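Local atomic coordinates of outer surface protein (Borrelia burgdorferi, PDB entry 5IZT), a protein that is of uncertain function but, as a plasmid-encoded outer surface protein of the PFam54_60 family with a BbCRASP-1-like domain, is probably displayed on the surface of the spirochaete. Residues K184-T198 / Q294-I308. Residues are numbered along the deposited sequence; the frame is centred on the assembly and turned at random. Where two conformers were deposited one is given.
Sequences KNELIRAISEEKNKT and QISFELALEEINKKI
Lys195 NZ is gripped by Glu302 OE1 in a salt bridge, NZ to OE1 2.7 Å, and by a water that accepts from it and donates to Glu298 O. The nitrogen lies nearly along the C-O axis of the Glu302 carboxylate, and the lysine reaches it by folding at its last two torsions, which turn NZ toward the opposite helix. The amine is thus held by Glu302 directly and, through the water, by Glu298 one turn earlier. Further along, Glu298 OE2 is gripped twice: Gln294 NE2 donates to its anti lone pair at 3.0 Å, nearly straight (168°), and another water ties it to Thr198 O. Gln294 OE1 in turn accepts from Arg343 NE, whose side chain also makes a cation-pi contact with Phe297. The other oxygen of Glu298, OE1, pairs with Lys251. Thr198 lays its CG2 against Glu298 CG and the edge of the Phe297 ring, while OG1 turns back to Lys195 O at 2.7 Å. Glu194 OE1 comes to that ring edge in its plane, 3.8 Å from CZ, with the carboxylate 81° to the ring.

Between the helices, the packing is aliphatic. Ile191 drives CD1 between Leu301 CD2 and Ile304 CG2, 3.7 Å from the latter. Ile308 puts CD1 on Leu187 CD2 (3.6 Å) and CG2 against Ile188. A third water links Ile188 O to Asn305 OD1.

Leu336 and Leu340 of helix 322-359 touch Leu301 and Phe297, and Ile395 of helix 366-395 touches Ile304. The two segments run antiparallel at 152°, their axes approaching to 10.0 Å, as neighbours in an all-helical bundle whose fold is consistent with the BbCRASP-1 family.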
loop_
_atom_site.group_PDB
_atom_site.type_symbol
_atom_site.label_atom_id
_atom_site.label_comp_id
_atom_site.label_asym_id
_atom_site.label_seq_id
_atom_site.Cartn_x
_atom_site.Cartn_y
_atom_site.Cartn_z
ATOM N N LYS A 184 -0.164 -26.206 -1.330
ATOM C CA LYS A 184 0.464 -25.536 -0.195
ATOM C C LYS A 184 1.731 -24.810 -0.632
ATOM O O LYS A 184 1.939 -23.634 -0.292
ATOM C CB LYS A 184 0.773 -26.541 0.915
ATOM C CG LYS A 184 1.439 -25.893 2.120
ATOM C CD LYS A 184 1.943 -26.892 3.121
ATOM C CE LYS A 184 3.135 -27.674 2.582
ATOM N NZ LYS A 184 3.522 -28.774 3.505
ATOM N N ASN A 185 2.579 -25.488 -1.415
ATOM C CA ASN A 185 3.855 -24.893 -1.806
ATOM C C ASN A 185 3.659 -23.697 -2.731
ATOM O O ASN A 185 4.408 -22.712 -2.654
ATOM C CB ASN A 185 4.742 -25.940 -2.479
ATOM C CG ASN A 185 5.274 -26.960 -1.497
ATOM O OD1 ASN A 185 5.360 -26.691 -0.303
ATOM N ND2 ASN A 185 5.681 -28.121 -2.002
ATOM N N GLU A 186 2.662 -23.766 -3.610
ATOM C CA GLU A 186 2.392 -22.660 -4.515
ATOM C C GLU A 186 1.979 -21.416 -3.736
ATOM O O GLU A 186 2.389 -20.298 -4.077
ATOM C CB GLU A 186 1.342 -23.097 -5.540
ATOM C CG GLU A 186 0.199 -22.142 -5.798
ATOM C CD GLU A 186 -0.949 -22.822 -6.538
ATOM O OE1 GLU A 186 -0.668 -23.708 -7.379
ATOM O OE2 GLU A 186 -2.126 -22.489 -6.267
ATOM N N LEU A 187 1.200 -21.592 -2.663
ATOM C CA LEU A 187 0.820 -20.434 -1.853
ATOM C C LEU A 187 2.014 -19.879 -1.081
ATOM O O LEU A 187 2.192 -18.653 -0.993
ATOM C CB LEU A 187 -0.314 -20.808 -0.898
ATOM C CG LEU A 187 -0.918 -19.643 -0.110
ATOM C CD1 LEU A 187 -1.401 -18.538 -1.061
ATOM C CD2 LEU A 187 -2.049 -20.146 0.802
ATOM N N ILE A 188 2.856 -20.760 -0.532
ATOM C CA ILE A 188 4.070 -20.312 0.150
ATOM C C ILE A 188 4.971 -19.539 -0.810
ATOM O O ILE A 188 5.520 -18.484 -0.463
ATOM C CB ILE A 188 4.801 -21.517 0.772
ATOM C CG1 ILE A 188 3.961 -22.120 1.903
ATOM C CG2 ILE A 188 6.204 -21.120 1.273
ATOM C CD1 ILE A 188 4.423 -23.486 2.344
ATOM N N ARG A 189 5.131 -20.051 -2.032
ATOM C CA ARG A 189 5.927 -19.362 -3.047
ATOM C C ARG A 189 5.341 -17.987 -3.372
ATOM O O ARG A 189 6.079 -17.001 -3.511
ATOM C CB ARG A 189 5.996 -20.238 -4.301
ATOM C CG ARG A 189 7.166 -19.997 -5.244
ATOM C CD ARG A 189 7.344 -21.196 -6.195
ATOM N NE ARG A 189 6.088 -21.596 -6.841
ATOM C CZ ARG A 189 5.379 -22.684 -6.536
ATOM N NH1 ARG A 189 5.796 -23.520 -5.595
ATOM N NH2 ARG A 189 4.253 -22.942 -7.186
ATOM N N ALA A 190 4.016 -17.905 -3.503
ATOM C CA ALA A 190 3.398 -16.639 -3.889
ATOM C C ALA A 190 3.610 -15.565 -2.828
ATOM O O ALA A 190 3.890 -14.406 -3.154
ATOM C CB ALA A 190 1.910 -16.836 -4.151
ATOM N N ILE A 191 3.485 -15.937 -1.556
ATOM C CA ILE A 191 3.711 -14.999 -0.458
ATOM C C ILE A 191 5.164 -14.543 -0.444
ATOM O O ILE A 191 5.466 -13.352 -0.279
ATOM C CB ILE A 191 3.327 -15.650 0.885
ATOM C CG1 ILE A 191 1.815 -15.935 0.956
ATOM C CG2 ILE A 191 3.832 -14.807 2.070
ATOM C CD1 ILE A 191 0.941 -14.688 1.057
ATOM N N SER A 192 6.084 -15.496 -0.593
ATOM C CA SER A 192 7.509 -15.181 -0.623
ATOM C C SER A 192 7.847 -14.237 -1.775
ATOM O O SER A 192 8.638 -13.298 -1.609
ATOM C CB SER A 192 8.304 -16.481 -0.737
ATOM O OG SER A 192 9.691 -16.222 -0.794
ATOM N N GLU A 193 7.264 -14.473 -2.954
ATOM C CA GLU A 193 7.481 -13.562 -4.075
ATOM C C GLU A 193 6.993 -12.156 -3.750
ATOM O O GLU A 193 7.644 -11.167 -4.105
ATOM C CB GLU A 193 6.781 -14.088 -5.328
ATOM C CG GLU A 193 7.490 -15.256 -6.010
ATOM C CD GLU A 193 6.677 -15.841 -7.155
ATOM O OE1 GLU A 193 5.649 -15.231 -7.526
ATOM O OE2 GLU A 193 7.060 -16.913 -7.676
ATOM N N GLU A 194 5.844 -12.042 -3.084
ATOM C CA GLU A 194 5.304 -10.723 -2.770
ATOM C C GLU A 194 6.096 -10.025 -1.670
ATOM O O GLU A 194 6.334 -8.809 -1.753
ATOM C CB GLU A 194 3.836 -10.838 -2.383
ATOM C CG GLU A 194 2.959 -11.234 -3.539
ATOM C CD GLU A 194 3.031 -10.223 -4.671
ATOM O OE1 GLU A 194 3.136 -9.001 -4.385
ATOM O OE2 GLU A 194 2.992 -10.644 -5.840
ATOM N N LYS A 195 6.511 -10.767 -0.635
ATOM C CA LYS A 195 7.347 -10.172 0.404
ATOM C C LYS A 195 8.630 -9.620 -0.190
ATOM O O LYS A 195 9.076 -8.529 0.196
ATOM C CB LYS A 195 7.693 -11.199 1.483
ATOM C CG LYS A 195 6.527 -11.688 2.314
ATOM C CD LYS A 195 6.985 -12.753 3.311
ATOM C CE LYS A 195 7.720 -12.142 4.492
ATOM N NZ LYS A 195 6.779 -11.477 5.435
ATOM N N ASN A 196 9.246 -10.365 -1.125
ATOM C CA ASN A 196 10.479 -9.898 -1.746
ATOM C C ASN A 196 10.277 -8.569 -2.464
ATOM O O ASN A 196 11.161 -7.706 -2.433
ATOM C CB ASN A 196 11.036 -10.938 -2.719
ATOM C CG ASN A 196 12.446 -10.600 -3.178
ATOM O OD1 ASN A 196 12.666 -10.243 -4.340
ATOM N ND2 ASN A 196 13.406 -10.678 -2.259
ATOM N N LYS A 197 9.124 -8.387 -3.114
ATOM C CA LYS A 197 8.878 -7.148 -3.848
ATOM C C LYS A 197 8.596 -5.960 -2.939
ATOM O O LYS A 197 8.644 -4.819 -3.409
ATOM C CB LYS A 197 7.718 -7.330 -4.818
ATOM C CG LYS A 197 8.107 -8.084 -6.065
ATOM C CD LYS A 197 6.978 -8.087 -7.068
ATOM C CE LYS A 197 5.824 -8.942 -6.590
ATOM N NZ LYS A 197 4.736 -9.033 -7.604
ATOM N N THR A 198 8.272 -6.185 -1.667
ATOM C CA THR A 198 8.079 -5.050 -0.772
ATOM C C THR A 198 9.397 -4.417 -0.350
ATOM O O THR A 198 9.387 -3.362 0.294
ATOM C CB THR A 198 7.310 -5.463 0.486
ATOM O OG1 THR A 198 8.145 -6.289 1.304
ATOM C CG2 THR A 198 6.056 -6.233 0.124
ATOM N N GLN A 294 -0.456 -0.015 2.046
ATOM C CA GLN A 294 0.775 -0.801 2.019
ATOM C C GLN A 294 1.030 -1.463 3.368
ATOM O O GLN A 294 1.498 -2.607 3.427
ATOM C CB GLN A 294 1.960 0.083 1.617
ATOM C CG GLN A 294 3.279 -0.690 1.435
ATOM C CD GLN A 294 3.250 -1.625 0.239
ATOM O OE1 GLN A 294 2.437 -1.459 -0.667
ATOM N NE2 GLN A 294 4.140 -2.617 0.235
ATOM N N ILE A 295 0.722 -0.766 4.466
ATOM C CA ILE A 295 0.992 -1.334 5.778
ATOM C C ILE A 295 0.137 -2.574 5.988
ATOM O O ILE A 295 0.633 -3.626 6.412
ATOM C CB ILE A 295 0.744 -0.287 6.875
ATOM C CG1 ILE A 295 1.830 0.807 6.795
ATOM C CG2 ILE A 295 0.707 -0.973 8.241
ATOM C CD1 ILE A 295 1.544 2.050 7.651
ATOM N N SER A 296 -1.164 -2.467 5.702
ATOM C CA SER A 296 -2.045 -3.628 5.862
ATOM C C SER A 296 -1.649 -4.755 4.926
ATOM O O SER A 296 -1.734 -5.929 5.298
ATOM C CB SER A 296 -3.502 -3.249 5.607
ATOM O OG SER A 296 -4.029 -2.441 6.653
ATOM N N PHE A 297 -1.292 -4.416 3.684
ATOM C CA PHE A 297 -0.843 -5.419 2.714
ATOM C C PHE A 297 0.326 -6.230 3.265
ATOM O O PHE A 297 0.309 -7.469 3.232
ATOM C CB PHE A 297 -0.464 -4.715 1.402
ATOM C CG PHE A 297 0.118 -5.614 0.359
ATOM C CD1 PHE A 297 -0.706 -6.435 -0.411
ATOM C CD2 PHE A 297 1.474 -5.628 0.122
ATOM C CE1 PHE A 297 -0.166 -7.254 -1.400
ATOM C CE2 PHE A 297 2.028 -6.456 -0.868
ATOM C CZ PHE A 297 1.204 -7.274 -1.616
ATOM N N GLU A 298 1.348 -5.553 3.797
ATOM C CA GLU A 298 2.517 -6.274 4.301
ATOM C C GLU A 298 2.179 -7.115 5.530
ATOM O O GLU A 298 2.713 -8.223 5.702
ATOM C CB GLU A 298 3.649 -5.282 4.613
ATOM C CG GLU A 298 4.244 -4.639 3.360
ATOM C CD GLU A 298 5.380 -3.660 3.650
ATOM O OE1 GLU A 298 5.924 -3.662 4.777
ATOM O OE2 GLU A 298 5.718 -2.875 2.735
ATOM N N LEU A 299 1.335 -6.596 6.425
ATOM C CA LEU A 299 0.931 -7.383 7.589
ATOM C C LEU A 299 0.123 -8.613 7.168
ATOM O O LEU A 299 0.240 -9.685 7.774
ATOM C CB LEU A 299 0.131 -6.511 8.566
ATOM C CG LEU A 299 0.878 -5.421 9.348
ATOM C CD1 LEU A 299 -0.110 -4.495 10.007
ATOM C CD2 LEU A 299 1.807 -6.040 10.409
ATOM N N ALA A 300 -0.688 -8.478 6.119
ATOM C CA ALA A 300 -1.504 -9.594 5.650
ATOM C C ALA A 300 -0.641 -10.690 5.045
ATOM O O ALA A 300 -0.929 -11.884 5.214
ATOM C CB ALA A 300 -2.544 -9.093 4.643
ATOM N N LEU A 301 0.421 -10.317 4.332
ATOM C CA LEU A 301 1.328 -11.338 3.813
ATOM C C LEU A 301 1.891 -12.192 4.943
ATOM O O LEU A 301 1.817 -13.424 4.899
ATOM C CB LEU A 301 2.461 -10.683 3.018
ATOM C CG LEU A 301 2.046 -9.921 1.757
ATOM C CD1 LEU A 301 3.284 -9.229 1.214
ATOM C CD2 LEU A 301 1.427 -10.846 0.692
ATOM N N GLU A 302 2.391 -11.555 6.006
ATOM C CA GLU A 302 2.953 -12.323 7.115
ATOM C C GLU A 302 1.885 -13.143 7.832
ATOM O O GLU A 302 2.163 -14.251 8.301
ATOM C CB GLU A 302 3.678 -11.401 8.096
ATOM C CG GLU A 302 4.546 -12.145 9.119
ATOM C CD GLU A 302 5.416 -13.254 8.510
ATOM O OE1 GLU A 302 6.083 -13.025 7.473
ATOM O OE2 GLU A 302 5.449 -14.359 9.099
ATOM N N GLU A 303 0.670 -12.605 7.956
ATOM C CA GLU A 303 -0.405 -13.341 8.614
ATOM C C GLU A 303 -0.776 -14.603 7.838
ATOM O O GLU A 303 -0.991 -15.664 8.438
ATOM C CB GLU A 303 -1.625 -12.422 8.785
ATOM C CG GLU A 303 -2.725 -12.981 9.681
ATOM C CD GLU A 303 -2.308 -13.120 11.136
ATOM O OE1 GLU A 303 -1.524 -12.279 11.627
ATOM O OE2 GLU A 303 -2.780 -14.078 11.789
ATOM N N ILE A 304 -0.848 -14.512 6.503
ATOM C CA ILE A 304 -1.121 -15.690 5.683
ATOM C C ILE A 304 -0.027 -16.728 5.871
ATOM O O ILE A 304 -0.303 -17.918 6.058
ATOM C CB ILE A 304 -1.268 -15.302 4.200
ATOM C CG1 ILE A 304 -2.513 -14.440 3.993
ATOM C CG2 ILE A 304 -1.309 -16.553 3.313
ATOM C CD1 ILE A 304 -2.625 -13.831 2.600
ATOM N N ASN A 305 1.235 -16.290 5.817
ATOM C CA ASN A 305 2.366 -17.191 6.049
ATOM C C ASN A 305 2.239 -17.902 7.394
ATOM O O ASN A 305 2.429 -19.124 7.486
ATOM C CB ASN A 305 3.672 -16.390 5.987
ATOM C CG ASN A 305 4.820 -17.167 5.381
ATOM O OD1 ASN A 305 4.622 -18.129 4.646
ATOM N ND2 ASN A 305 6.040 -16.738 5.682
ATOM N N LYS A 306 1.896 -17.151 8.452
ATOM C CA LYS A 306 1.743 -17.758 9.780
ATOM C C LYS A 306 0.608 -18.778 9.803
ATOM O O LYS A 306 0.729 -19.843 10.428
ATOM C CB LYS A 306 1.471 -16.681 10.831
ATOM C CG LYS A 306 2.637 -15.759 11.141
ATOM C CD LYS A 306 2.354 -14.901 12.378
ATOM C CE LYS A 306 1.120 -14.031 12.203
ATOM N NZ LYS A 306 0.719 -13.351 13.469
ATOM N N LYS A 307 -0.524 -18.447 9.173
ATOM C CA LYS A 307 -1.672 -19.359 9.167
ATOM C C LYS A 307 -1.377 -20.645 8.412
ATOM O O LYS A 307 -1.851 -21.722 8.801
ATOM C CB LYS A 307 -2.894 -18.653 8.584
ATOM C CG LYS A 307 -3.489 -17.649 9.580
ATOM C CD LYS A 307 -3.901 -18.382 10.860
ATOM C CE LYS A 307 -4.969 -17.637 11.645
ATOM N NZ LYS A 307 -4.403 -16.425 12.284
ATOM N N ILE A 308 -0.631 -20.553 7.314
ATOM C CA ILE A 308 -0.246 -21.753 6.574
ATOM C C ILE A 308 0.490 -22.719 7.483
ATOM O O ILE A 308 0.210 -23.919 7.487
ATOM C CB ILE A 308 0.612 -21.382 5.354
ATOM C CG1 ILE A 308 -0.215 -20.618 4.320
ATOM C CG2 ILE A 308 1.240 -22.631 4.751
ATOM C CD1 ILE A 308 0.624 -20.142 3.176
HETATM O O HOH W 1 6.350 -17.842 2.319
HETATM O O HOH W 2 5.230 -8.909 4.747
HETATM O O HOH W 3 8.041 -1.904 2.243
#